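PDB 3MZV: decaprenyl diphosphate synthase from Rhodobacter capsulatus, which probably extends farnesyl diphosphate with isopentenyl diphosphate units, aided by magnesium, to give the long all-trans polyprenyl diphosphate used for isoprenoid quinone side chains. Local coordinates for residues Ala162-Ala166 and Trp264-Glu269; Phe216-Asp220 and Thr294-Ala298; Asp221-Tyr225 and Asn235-Phe240; Met247-Ala252 and Thr290-Thr294. All coordinates share one frame; numbering follows the deposited sequence.

In the fold
Read from the N terminus, the chain first opens interaction 1 at 162-166, just after helix 138-161. Helix 199-224 then supplies 216-220 to interaction 2 and 221-225 to interaction 3, which closes at once on 235-240 across a short loop. Next, helix 247-254 opens interaction 4. Helix 258-270 closes interaction 1, and helix 290-308 closes interactions 4 and 2, Thr294 serving both. Interaction 3 is nested within the loops of interactions 1 and 2, while interaction 1 crosses interactions 2 and 4. Interactions 2 and 3 tie helix 199-224 to helix 290-308 and to the start of helix 238-241; interaction 4 joins helices 247-254 and 290-308, and interaction 1 joins its loop to helix 258-270.

Interaction 1: residues Ala162-Ala166 and Trp264-Glu269; sequences AQNLA and WKRVIE
Leu165 reaches from the loop between helices 138-161 and 169-194 onto the flank of helix 258-270, where it lies against Trp264, Lys265, Ile268 and Glu269. Its CB points toward the helix, and a first torsion of -61° sets CG beside the backbone N, from where both methyls continue to the helix surface. Leu165 CG passes the aliphatic part of Glu269 at about a right angle, 3.9 Å from Glu269 CG. Leu165 CD1 rests on the helix backbone, 3.8 Å from Lys265 N, whereas CD2 turns inward to Ile268 CG2 at 3.6 Å and also approaches Trp264 CB. A branched, flexible leucine suits the place because one methyl can cover the main chain while the other meets an apolar side chain; replacing it with a glycine is likely to open a gap beside Ile268 and leave the Glu269 side chain freer to turn. Leu165 also touches Val253 of helix 247-254.

Alongside, the backbones approach through two CA-H...O contacts: Gln163 CA lies 3.6 Å from Ile268 O, and Glu269 CA lies 3.6 Å from Gln163 O. Water 1 adds a bridge, donating to Gln163 O and, at 2.9 Å, to Glu269 O. Ile268 O also accepts from Arg243, which is backbone-bonded to Gln163, and Asn164 shapes the loop with an Asx turn, its OD1 accepting from Ala166 N. Apolar packing, weak C-H donors, a bridging water and the shared Arg243 thus join the loop to the helix end without a direct hydrogen bond between the two segments.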
loop_
_atom_site.group_PDB
_atom_site.type_symbol
_atom_site.label_atom_id
_atom_site.label_comp_id
_atom_site.label_asym_id
_atom_site.label_seq_id
_atom_site.Cartn_x
_atom_site.Cartn_y
_atom_site.Cartn_z
ATOM N N ALA B 162 -20.423 -5.215 7.929
ATOM C CA ALA B 162 -20.877 -6.563 7.592
ATOM C C ALA B 162 -21.321 -7.221 8.893
ATOM O O ALA B 162 -20.821 -6.864 9.990
ATOM C CB ALA B 162 -19.758 -7.374 6.933
ATOM N N GLN B 163 -22.228 -8.188 8.783
ATOM C CA GLN B 163 -22.742 -8.900 9.952
ATOM C C GLN B 163 -23.545 -8.017 10.835
ATOM O O GLN B 163 -23.909 -8.441 11.900
ATOM C CB GLN B 163 -21.606 -9.522 10.811
ATOM C CG GLN B 163 -20.672 -10.407 10.004
ATOM C CD GLN B 163 -19.525 -11.017 10.813
ATOM O OE1 GLN B 163 -19.476 -10.937 12.040
ATOM N NE2 GLN B 163 -18.630 -11.668 10.117
ATOM N N ASN B 164 -23.874 -6.814 10.391
ATOM C CA ASN B 164 -24.438 -5.787 11.251
ATOM C C ASN B 164 -25.733 -5.179 10.684
ATOM O O ASN B 164 -25.684 -4.367 9.769
ATOM C CB ASN B 164 -23.380 -4.712 11.454
ATOM C CG ASN B 164 -23.817 -3.600 12.401
ATOM O OD1 ASN B 164 -24.974 -3.497 12.778
ATOM N ND2 ASN B 164 -22.858 -2.719 12.757
ATOM N N LEU B 165 -26.878 -5.574 11.258
ATOM C CA LEU B 165 -28.185 -5.238 10.736
ATOM C C LEU B 165 -28.587 -3.771 10.924
ATOM O O LEU B 165 -29.612 -3.330 10.386
ATOM C CB LEU B 165 -29.271 -6.162 11.356
ATOM C CG LEU B 165 -29.187 -7.679 11.116
ATOM C CD1 LEU B 165 -30.391 -8.416 11.768
ATOM C CD2 LEU B 165 -29.077 -8.024 9.630
ATOM N N ALA B 166 -27.813 -3.025 11.719
ATOM C CA ALA B 166 -27.986 -1.593 11.868
ATOM C C ALA B 166 -27.475 -0.791 10.673
ATOM O O ALA B 166 -27.814 0.391 10.538
ATOM C CB ALA B 166 -27.256 -1.091 13.191
ATOM N N TRP B 264 -33.116 -12.874 9.224
ATOM C CA TRP B 264 -31.948 -12.035 8.901
ATOM C C TRP B 264 -30.892 -12.083 10.010
ATOM O O TRP B 264 -29.686 -12.133 9.729
ATOM C CB TRP B 264 -32.333 -10.581 8.599
ATOM C CG TRP B 264 -33.137 -10.464 7.358
ATOM C CD1 TRP B 264 -34.406 -10.058 7.278
ATOM C CD2 TRP B 264 -32.718 -10.755 6.007
ATOM N NE1 TRP B 264 -34.852 -10.102 5.986
ATOM C CE2 TRP B 264 -33.824 -10.497 5.172
ATOM C CE3 TRP B 264 -31.510 -11.187 5.423
ATOM C CZ2 TRP B 264 -33.780 -10.671 3.802
ATOM C CZ3 TRP B 264 -31.451 -11.347 4.069
ATOM C CH2 TRP B 264 -32.591 -11.121 3.252
ATOM N N LYS B 265 -31.330 -12.095 11.257
ATOM C CA LYS B 265 -30.428 -12.200 12.387
ATOM C C LYS B 265 -29.603 -13.505 12.329
ATOM O O LYS B 265 -28.349 -13.496 12.512
ATOM C CB LYS B 265 -31.231 -12.148 13.675
ATOM C CG LYS B 265 -30.560 -11.507 14.846
ATOM C CD LYS B 265 -31.561 -11.283 16.044
ATOM C CE LYS B 265 -32.681 -10.224 15.706
ATOM N NZ LYS B 265 -32.417 -8.848 16.312
ATOM N N ARG B 266 -30.308 -14.602 12.060
ATOM C CA ARG B 266 -29.719 -15.917 11.926
ATOM C C ARG B 266 -28.652 -15.951 10.852
ATOM O O ARG B 266 -27.505 -16.287 11.144
ATOM C CB ARG B 266 -30.791 -17.002 11.635
ATOM C CG ARG B 266 -30.238 -18.388 11.451
ATOM C CD ARG B 266 -31.303 -19.447 11.494
ATOM N NE ARG B 266 -32.145 -19.431 10.294
ATOM C CZ ARG B 266 -31.793 -19.930 9.114
ATOM N NH1 ARG B 266 -32.655 -19.902 8.111
ATOM N NH2 ARG B 266 -30.579 -20.483 8.936
ATOM N N VAL B 267 -29.005 -15.575 9.639
ATOM C CA VAL B 267 -28.147 -15.778 8.502
ATOM C C VAL B 267 -27.089 -14.673 8.321
ATOM O O VAL B 267 -26.030 -14.944 7.760
ATOM C CB VAL B 267 -28.931 -15.993 7.131
ATOM C CG1 VAL B 267 -29.885 -17.194 7.163
ATOM C CG2 VAL B 267 -29.661 -14.757 6.710
ATOM N N ILE B 268 -27.355 -13.457 8.795
ATOM C CA ILE B 268 -26.438 -12.308 8.640
ATOM C C ILE B 268 -25.615 -12.045 9.918
ATOM O O ILE B 268 -24.382 -12.071 9.878
ATOM C CB ILE B 268 -27.178 -11.010 8.227
ATOM C CG1 ILE B 268 -27.761 -11.111 6.811
ATOM C CG2 ILE B 268 -26.231 -9.782 8.279
ATOM C CD1 ILE B 268 -26.797 -11.599 5.735
ATOM N N GLU B 269 -26.302 -11.798 11.034
ATOM C CA GLU B 269 -25.637 -11.528 12.324
ATOM C C GLU B 269 -24.912 -12.733 12.896
ATOM O O GLU B 269 -23.706 -12.658 13.187
ATOM C CB GLU B 269 -26.646 -11.122 13.368
ATOM C CG GLU B 269 -26.840 -9.671 13.581
ATOM C CD GLU B 269 -27.401 -9.409 14.972
ATOM O OE1 GLU B 269 -26.992 -10.108 15.914
ATOM O OE2 GLU B 269 -28.264 -8.534 15.131
HETATM O O HOH W 1 -22.561 -10.183 14.209
#

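Interaction 2: residues Phe216-Asp220 and Thr294-Ala298; sequences FQIVD and TRLAA
Ile218 drives its CG2 methyl into the angle between Thr294 and Ala298, and here the packing is tightest. Ile218 CG2 lies only 3.4 Å from Thr294 CG2, closer than usual van der Waals contact, and 3.5 Å from Thr294 O. On the other flank Ala298 CB comes to 3.6 Å from Ile218 CG2. With CG1 beside the backbone N (chi1 -60°), CG2 stands anti to that nitrogen and points its methyl across the interface; a beta-branched residue can thus fill the groove with one methyl and send the other branch along it. The two helix segments run nearly antiparallel, at 159° with axes 8.9 Å apart, within the all-helical fold of the trans-prenyltransferases, and alanines on 290-308 are small enough to permit this spacing. Away from that centre the fit is slacker. Ile218 CD1 meets Ala297 CB at 4.1 Å, and Val219 CG2 touches Ala298 CB at 4.0 Å; Val219 is also touched by Val329, Arg331 and Val332 near the C terminus. On the far side of helix 290-308, Leu296 points away and is exposed, while Arg295 extends from the interface to Glu292, with which it forms a salt bridge, and to the backbone O of Val332.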
loop_
_atom_site.group_PDB
_atom_site.type_symbol
_atom_site.label_atom_id
_atom_site.label_comp_id
_atom_site.label_asym_id
_atom_site.label_seq_id
_atom_site.Cartn_x
_atom_site.Cartn_y
_atom_site.Cartn_z
ATOM N N PHE B 216 -21.983 1.364 -10.918
ATOM C CA PHE B 216 -21.253 0.173 -11.261
ATOM C C PHE B 216 -21.283 -0.852 -10.109
ATOM O O PHE B 216 -21.532 -2.023 -10.310
ATOM C CB PHE B 216 -19.810 0.635 -11.545
ATOM C CG PHE B 216 -18.901 -0.427 -12.001
ATOM C CD1 PHE B 216 -18.750 -0.679 -13.352
ATOM C CD2 PHE B 216 -18.097 -1.106 -11.078
ATOM C CE1 PHE B 216 -17.829 -1.645 -13.792
ATOM C CE2 PHE B 216 -17.178 -2.085 -11.510
ATOM C CZ PHE B 216 -17.036 -2.342 -12.855
ATOM N N GLN B 217 -21.062 -0.385 -8.897
ATOM C CA GLN B 217 -21.080 -1.251 -7.727
ATOM C C GLN B 217 -22.504 -1.742 -7.413
ATOM O O GLN B 217 -22.677 -2.886 -7.066
ATOM C CB GLN B 217 -20.542 -0.576 -6.506
ATOM C CG GLN B 217 -20.448 -1.511 -5.324
ATOM C CD GLN B 217 -19.510 -2.655 -5.574
ATOM O OE1 GLN B 217 -19.873 -3.841 -5.475
ATOM N NE2 GLN B 217 -18.303 -2.310 -5.949
ATOM N N ILE B 218 -23.495 -0.858 -7.480
ATOM C CA ILE B 218 -24.869 -1.299 -7.260
ATOM C C ILE B 218 -25.263 -2.388 -8.235
ATOM O O ILE B 218 -25.884 -3.391 -7.833
ATOM C CB ILE B 218 -25.901 -0.108 -7.321
ATOM C CG1 ILE B 218 -25.579 0.922 -6.246
ATOM C CG2 ILE B 218 -27.342 -0.694 -7.162
ATOM C CD1 ILE B 218 -26.441 2.255 -6.236
ATOM N N VAL B 219 -24.865 -2.264 -9.497
ATOM C CA VAL B 219 -25.131 -3.315 -10.490
ATOM C C VAL B 219 -24.490 -4.662 -10.056
ATOM O O VAL B 219 -25.120 -5.671 -10.064
ATOM C CB VAL B 219 -24.665 -2.951 -11.925
ATOM C CG1 VAL B 219 -24.600 -4.205 -12.856
ATOM C CG2 VAL B 219 -25.613 -1.929 -12.546
ATOM N N ASP B 220 -23.256 -4.634 -9.629
ATOM C CA ASP B 220 -22.625 -5.857 -9.140
ATOM C C ASP B 220 -23.346 -6.446 -7.929
ATOM O O ASP B 220 -23.589 -7.674 -7.869
ATOM C CB ASP B 220 -21.201 -5.550 -8.784
ATOM C CG ASP B 220 -20.288 -5.598 -9.991
ATOM O OD1 ASP B 220 -20.718 -6.143 -11.034
ATOM O OD2 ASP B 220 -19.146 -5.127 -9.855
ATOM N N THR B 294 -33.316 -1.913 -5.912
ATOM C CA THR B 294 -31.869 -1.745 -6.120
ATOM C C THR B 294 -31.603 -1.459 -7.592
ATOM O O THR B 294 -30.756 -0.653 -7.897
ATOM C CB THR B 294 -31.129 -3.009 -5.634
ATOM O OG1 THR B 294 -31.453 -3.222 -4.252
ATOM C CG2 THR B 294 -29.611 -2.909 -5.854
ATOM N N ARG B 295 -32.325 -2.114 -8.490
ATOM C CA ARG B 295 -32.234 -1.825 -9.922
ATOM C C ARG B 295 -32.490 -0.337 -10.179
ATOM O O ARG B 295 -31.728 0.336 -10.871
ATOM C CB ARG B 295 -33.196 -2.688 -10.711
ATOM C CG ARG B 295 -32.960 -2.645 -12.195
ATOM C CD ARG B 295 -34.009 -3.431 -12.907
ATOM N NE ARG B 295 -35.173 -2.596 -13.191
ATOM C CZ ARG B 295 -35.270 -1.732 -14.202
ATOM N NH1 ARG B 295 -36.389 -1.049 -14.358
ATOM N NH2 ARG B 295 -34.281 -1.555 -15.081
ATOM N N LEU B 296 -33.596 0.184 -9.633
ATOM C CA LEU B 296 -33.886 1.604 -9.731
ATOM C C LEU B 296 -32.780 2.507 -9.203
ATOM O O LEU B 296 -32.508 3.530 -9.798
ATOM C CB LEU B 296 -35.202 1.968 -8.999
ATOM C CG LEU B 296 -36.503 1.414 -9.581
ATOM C CD1 LEU B 296 -37.691 1.980 -8.766
ATOM C CD2 LEU B 296 -36.638 1.767 -11.003
ATOM N N ALA B 297 -32.147 2.152 -8.082
ATOM C CA ALA B 297 -31.080 2.972 -7.506
ATOM C C ALA B 297 -29.936 3.056 -8.525
ATOM O O ALA B 297 -29.419 4.143 -8.820
ATOM C CB ALA B 297 -30.562 2.370 -6.183
ATOM N N ALA B 298 -29.591 1.904 -9.095
ATOM C CA ALA B 298 -28.521 1.851 -10.118
ATOM C C ALA B 298 -28.820 2.695 -11.359
ATOM O O ALA B 298 -27.963 3.461 -11.806
ATOM C CB ALA B 298 -28.240 0.377 -10.510
#

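Interaction 3: residues Asp221-Tyr225 and Asn235-Phe240; sequences DLLDY and NTGDDF
The second aspartate-rich motif of the prenyl synthases, here DDLLD, ends at Asp224, which holds the start of helix 238-241 against the end of helix 199-224. Asp224 OD2 accepts from Asp239 N at 2.8 Å, nearly straight at 168°, on the syn side but out of the carboxylate plane. Asp224 O takes Gly237 N at 2.9 Å, in the carbonyl plane. Gly237, the N-cap, has a positive phi that would crowd a side chain against the preceding carbonyl.

Asp239 CG, anti to its carbonyl carbon (chi1 -70°), brings its carboxylate to stack on that of Asp224, planes 23° apart, Asp224 OD2 3.5 Å from Asp239 OD2. Water 2 bridges Asp221 O and Asp239 OD2; waters 3 and 5 lie within bonding distance of Asp239 and, respectively, Asp221 and Asp224. Water 4 links Asp224 OD2 to Phe240 N over the Tyr225 ring, whose OH lies at the Phe240 ring edge. A leucine in place of Asp224 is likely to leave Asp239 N and water 4 without their acceptor.

Asp221 OD2 is held by Tyr172 OH. Carboxylates gathered so closely round waters would probably repel unless cations intervened, consistent with the family's magnesium-dependent handling of diphosphates.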
loop_
_atom_site.group_PDB
_atom_site.type_symbol
_atom_site.label_atom_id
_atom_site.label_comp_id
_atom_site.label_asym_id
_atom_site.label_seq_id
_atom_site.Cartn_x
_atom_site.Cartn_y
_atom_site.Cartn_z
ATOM N N ASP B 221 -23.722 -5.571 -7.002
ATOM C CA ASP B 221 -24.428 -6.032 -5.774
ATOM C C ASP B 221 -25.798 -6.632 -6.115
ATOM O O ASP B 221 -26.213 -7.612 -5.511
ATOM C CB ASP B 221 -24.571 -4.921 -4.746
ATOM C CG ASP B 221 -23.216 -4.367 -4.268
ATOM O OD1 ASP B 221 -22.170 -4.982 -4.522
ATOM O OD2 ASP B 221 -23.220 -3.309 -3.632
ATOM N N LEU B 222 -26.480 -6.051 -7.111
ATOM C CA LEU B 222 -27.760 -6.553 -7.570
ATOM C C LEU B 222 -27.616 -7.932 -8.230
ATOM O O LEU B 222 -28.337 -8.893 -7.916
ATOM C CB LEU B 222 -28.386 -5.535 -8.529
ATOM C CG LEU B 222 -29.688 -5.961 -9.241
ATOM C CD1 LEU B 222 -30.765 -6.552 -8.327
ATOM C CD2 LEU B 222 -30.246 -4.780 -10.020
ATOM N N LEU B 223 -26.638 -8.027 -9.121
ATOM C CA LEU B 223 -26.417 -9.254 -9.854
ATOM C C LEU B 223 -25.967 -10.375 -8.903
ATOM O O LEU B 223 -26.231 -11.549 -9.149
ATOM C CB LEU B 223 -25.395 -9.020 -10.956
ATOM C CG LEU B 223 -25.776 -8.146 -12.159
ATOM C CD1 LEU B 223 -24.500 -7.883 -13.001
ATOM C CD2 LEU B 223 -26.885 -8.741 -13.037
ATOM N N ASP B 224 -25.350 -10.008 -7.792
ATOM C CA ASP B 224 -24.933 -11.007 -6.809
ATOM C C ASP B 224 -26.123 -11.799 -6.210
ATOM O O ASP B 224 -25.944 -12.943 -5.782
ATOM C CB ASP B 224 -24.176 -10.365 -5.695
ATOM C CG ASP B 224 -23.072 -11.269 -5.152
ATOM O OD1 ASP B 224 -22.090 -11.451 -5.899
ATOM O OD2 ASP B 224 -23.215 -11.807 -4.028
ATOM N N TYR B 225 -27.308 -11.190 -6.187
ATOM C CA TYR B 225 -28.555 -11.853 -5.723
ATOM C C TYR B 225 -29.529 -12.233 -6.831
ATOM O O TYR B 225 -30.750 -12.392 -6.610
ATOM C CB TYR B 225 -29.245 -10.988 -4.681
ATOM C CG TYR B 225 -28.576 -11.006 -3.353
ATOM C CD1 TYR B 225 -28.813 -12.040 -2.469
ATOM C CD2 TYR B 225 -27.720 -9.970 -2.943
ATOM C CE1 TYR B 225 -28.225 -12.051 -1.212
ATOM C CE2 TYR B 225 -27.117 -9.996 -1.710
ATOM C CZ TYR B 225 -27.370 -11.050 -0.848
ATOM O OH TYR B 225 -26.800 -11.086 0.388
ATOM N N ASN B 235 -22.776 -16.719 -10.749
ATOM C CA ASN B 235 -22.112 -15.626 -10.054
ATOM C C ASN B 235 -22.908 -15.106 -8.851
ATOM O O ASN B 235 -22.741 -13.942 -8.499
ATOM C CB ASN B 235 -21.799 -14.427 -11.007
ATOM C CG ASN B 235 -21.298 -14.852 -12.404
ATOM O OD1 ASN B 235 -20.096 -14.899 -12.648
ATOM N ND2 ASN B 235 -22.229 -15.114 -13.331
ATOM N N THR B 236 -23.755 -15.925 -8.224
ATOM C CA THR B 236 -24.596 -15.424 -7.130
ATOM C C THR B 236 -24.215 -16.002 -5.783
ATOM O O THR B 236 -23.716 -17.133 -5.705
ATOM C CB THR B 236 -26.083 -15.717 -7.353
ATOM O OG1 THR B 236 -26.310 -17.133 -7.317
ATOM C CG2 THR B 236 -26.556 -15.101 -8.675
ATOM N N GLY B 237 -24.442 -15.216 -4.726
ATOM C CA GLY B 237 -24.344 -15.732 -3.374
ATOM C C GLY B 237 -23.124 -15.364 -2.567
ATOM O O GLY B 237 -23.108 -15.648 -1.376
ATOM N N ASP B 238 -22.100 -14.746 -3.177
ATOM C CA ASP B 238 -20.882 -14.424 -2.425
ATOM C C ASP B 238 -21.127 -13.387 -1.334
ATOM O O ASP B 238 -20.601 -13.500 -0.232
ATOM C CB ASP B 238 -19.762 -13.879 -3.337
ATOM C CG ASP B 238 -19.156 -14.943 -4.264
ATOM O OD1 ASP B 238 -19.368 -16.165 -4.052
ATOM O OD2 ASP B 238 -18.440 -14.528 -5.209
ATOM N N ASP B 239 -21.874 -12.332 -1.640
ATOM C CA ASP B 239 -22.069 -11.291 -0.653
ATOM C C ASP B 239 -22.862 -11.850 0.538
ATOM O O ASP B 239 -22.604 -11.485 1.705
ATOM C CB ASP B 239 -22.821 -10.098 -1.258
ATOM C CG ASP B 239 -21.982 -9.320 -2.259
ATOM O OD1 ASP B 239 -20.746 -9.531 -2.301
ATOM O OD2 ASP B 239 -22.559 -8.522 -3.013
ATOM N N PHE B 240 -23.813 -12.731 0.221
ATOM C CA PHE B 240 -24.666 -13.361 1.241
ATOM C C PHE B 240 -23.785 -14.221 2.177
ATOM O O PHE B 240 -23.782 -14.036 3.374
ATOM C CB PHE B 240 -25.734 -14.214 0.586
ATOM C CG PHE B 240 -26.721 -14.815 1.570
ATOM C CD1 PHE B 240 -27.622 -14.019 2.263
ATOM C CD2 PHE B 240 -26.765 -16.174 1.758
ATOM C CE1 PHE B 240 -28.525 -14.598 3.179
ATOM C CE2 PHE B 240 -27.659 -16.763 2.643
ATOM C CZ PHE B 240 -28.535 -15.965 3.360
HETATM O O HOH W 2 -25.045 -7.729 -2.886
HETATM O O HOH W 3 -21.198 -7.315 -5.019
HETATM O O HOH W 4 -25.088 -12.823 -2.550
HETATM O O HOH W 5 -19.677 -10.335 -4.646
#

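Interaction 4: residues Met247-Ala252 and Thr290-Thr294; sequences MPVIKA and TLEAT
Thr290 OG1 donates to Pro248 O at 3.0 Å, approaching in the carbonyl plane on a lone pair, and this is the single direct hydrogen bond between the two segments. The acceptor lies in the first turn of helix 247-254, where its bond from Ala252 N is weak, so a threonine hydroxyl is a fitting second donor. With chi1 at 80°, Thr290 OG1 stands between the backbone N and the carbonyl carbon, while CG2 swings over to Lys251 CB at 3.6 Å. Lys251 lays its aliphatic chain past Ala293, CD 3.6 Å from Ala293 CB, before its NZ turns to a salt bridge with Glu169. Pro248, whose ring suits a helix start, packs CB 3.8 Å from Leu291 CD2 and crosses Thr294 at about a right angle.

In the next shell Thr294 OG1 donates to Thr290 O at 2.7 Å, a carbonyl that also takes Thr294 N. That hydroxyl packs on Met247 CG and Pro248 CD, and Pro248 N, a proline nitrogen within a helix, has no hydrogen to give it.

The helix segments meet at 129° with axes 8.6 Å apart; Met285 of helix 277-287 touches Pro248, Thr290 and Leu291, Leu222 of helix 199-224 covers Leu291 and Thr294, and helix 169-194 borders Met247.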
loop_
_atom_site.group_PDB
_atom_site.type_symbol
_atom_site.label_atom_id
_atom_site.label_comp_id
_atom_site.label_asym_id
_atom_site.label_seq_id
_atom_site.Cartn_x
_atom_site.Cartn_y
_atom_site.Cartn_z
ATOM N N MET B 247 -27.361 -3.066 -0.490
ATOM C CA MET B 247 -28.688 -2.485 -0.665
ATOM C C MET B 247 -29.869 -3.492 -0.613
ATOM O O MET B 247 -30.830 -3.231 0.099
ATOM C CB MET B 247 -28.758 -1.610 -1.928
ATOM C CG MET B 247 -29.923 -0.734 -2.002
ATOM S SD MET B 247 -29.919 0.474 -3.438
ATOM C CE MET B 247 -29.240 1.918 -2.543
ATOM N N PRO B 248 -29.814 -4.609 -1.370
ATOM C CA PRO B 248 -31.012 -5.474 -1.421
ATOM C C PRO B 248 -31.281 -6.114 -0.052
ATOM O O PRO B 248 -32.415 -6.390 0.307
ATOM C CB PRO B 248 -30.638 -6.552 -2.430
ATOM C CG PRO B 248 -29.325 -6.155 -2.969
ATOM C CD PRO B 248 -28.787 -5.025 -2.336
ATOM N N VAL B 249 -30.221 -6.344 0.724
ATOM C CA VAL B 249 -30.397 -6.836 2.092
ATOM C C VAL B 249 -30.876 -5.758 3.000
ATOM O O VAL B 249 -31.824 -5.960 3.733
ATOM C CB VAL B 249 -29.112 -7.442 2.672
ATOM C CG1 VAL B 249 -29.330 -7.953 4.136
ATOM C CG2 VAL B 249 -28.586 -8.548 1.761
ATOM N N ILE B 250 -30.195 -4.601 3.003
ATOM C CA ILE B 250 -30.586 -3.486 3.894
ATOM C C ILE B 250 -32.087 -3.135 3.732
ATOM O O ILE B 250 -32.809 -2.932 4.703
ATOM C CB ILE B 250 -29.736 -2.241 3.572
ATOM C CG1 ILE B 250 -28.287 -2.490 3.953
ATOM C CG2 ILE B 250 -30.305 -0.999 4.256
ATOM C CD1 ILE B 250 -27.304 -1.463 3.253
ATOM N N LYS B 251 -32.520 -3.024 2.487
ATOM C CA LYS B 251 -33.921 -2.673 2.207
ATOM C C LYS B 251 -34.882 -3.754 2.719
ATOM O O LYS B 251 -35.934 -3.437 3.217
ATOM C CB LYS B 251 -34.141 -2.458 0.721
ATOM C CG LYS B 251 -33.590 -1.144 0.196
ATOM C CD LYS B 251 -33.926 -0.958 -1.275
ATOM C CE LYS B 251 -33.382 0.362 -1.864
ATOM N NZ LYS B 251 -34.043 1.545 -1.256
ATOM N N ALA B 252 -34.518 -5.027 2.628
ATOM C CA ALA B 252 -35.416 -6.104 3.089
ATOM C C ALA B 252 -35.432 -6.106 4.636
ATOM O O ALA B 252 -36.482 -6.276 5.255
ATOM C CB ALA B 252 -34.971 -7.456 2.492
ATOM N N THR B 290 -37.236 -5.369 -3.116
ATOM C CA THR B 290 -35.926 -4.762 -2.901
ATOM C C THR B 290 -34.887 -4.972 -4.024
ATOM O O THR B 290 -33.929 -4.210 -4.128
ATOM C CB THR B 290 -35.294 -5.155 -1.562
ATOM O OG1 THR B 290 -34.707 -6.445 -1.640
ATOM C CG2 THR B 290 -36.299 -5.109 -0.434
ATOM N N LEU B 291 -35.074 -5.986 -4.832
ATOM C CA LEU B 291 -34.201 -6.201 -6.005
ATOM C C LEU B 291 -34.568 -5.187 -7.105
ATOM O O LEU B 291 -33.711 -4.523 -7.657
ATOM C CB LEU B 291 -34.285 -7.651 -6.450
ATOM C CG LEU B 291 -33.624 -8.592 -5.412
ATOM C CD1 LEU B 291 -33.962 -10.041 -5.765
ATOM C CD2 LEU B 291 -32.094 -8.369 -5.382
ATOM N N GLU B 292 -35.878 -4.984 -7.340
ATOM C CA GLU B 292 -36.317 -3.926 -8.249
ATOM C C GLU B 292 -35.904 -2.570 -7.713
ATOM O O GLU B 292 -35.453 -1.715 -8.449
ATOM C CB GLU B 292 -37.830 -4.004 -8.477
ATOM C CG GLU B 292 -38.386 -2.917 -9.433
ATOM C CD GLU B 292 -37.758 -2.946 -10.834
ATOM O OE1 GLU B 292 -37.187 -3.956 -11.274
ATOM O OE2 GLU B 292 -37.836 -1.945 -11.524
ATOM N N ALA B 293 -36.011 -2.377 -6.395
ATOM C CA ALA B 293 -35.635 -1.118 -5.808
ATOM C C ALA B 293 -34.139 -0.855 -6.016
ATOM O O ALA B 293 -33.733 0.265 -6.289
ATOM C CB ALA B 293 -35.986 -1.118 -4.249
ATOM N N THR B 294 -33.316 -1.913 -5.912
ATOM C CA THR B 294 -31.869 -1.745 -6.120
ATOM C C THR B 294 -31.603 -1.459 -7.592
ATOM O O THR B 294 -30.756 -0.653 -7.897
ATOM C CB THR B 294 -31.129 -3.009 -5.634
ATOM O OG1 THR B 294 -31.453 -3.222 -4.252
ATOM C CG2 THR B 294 -29.611 -2.909 -5.854
#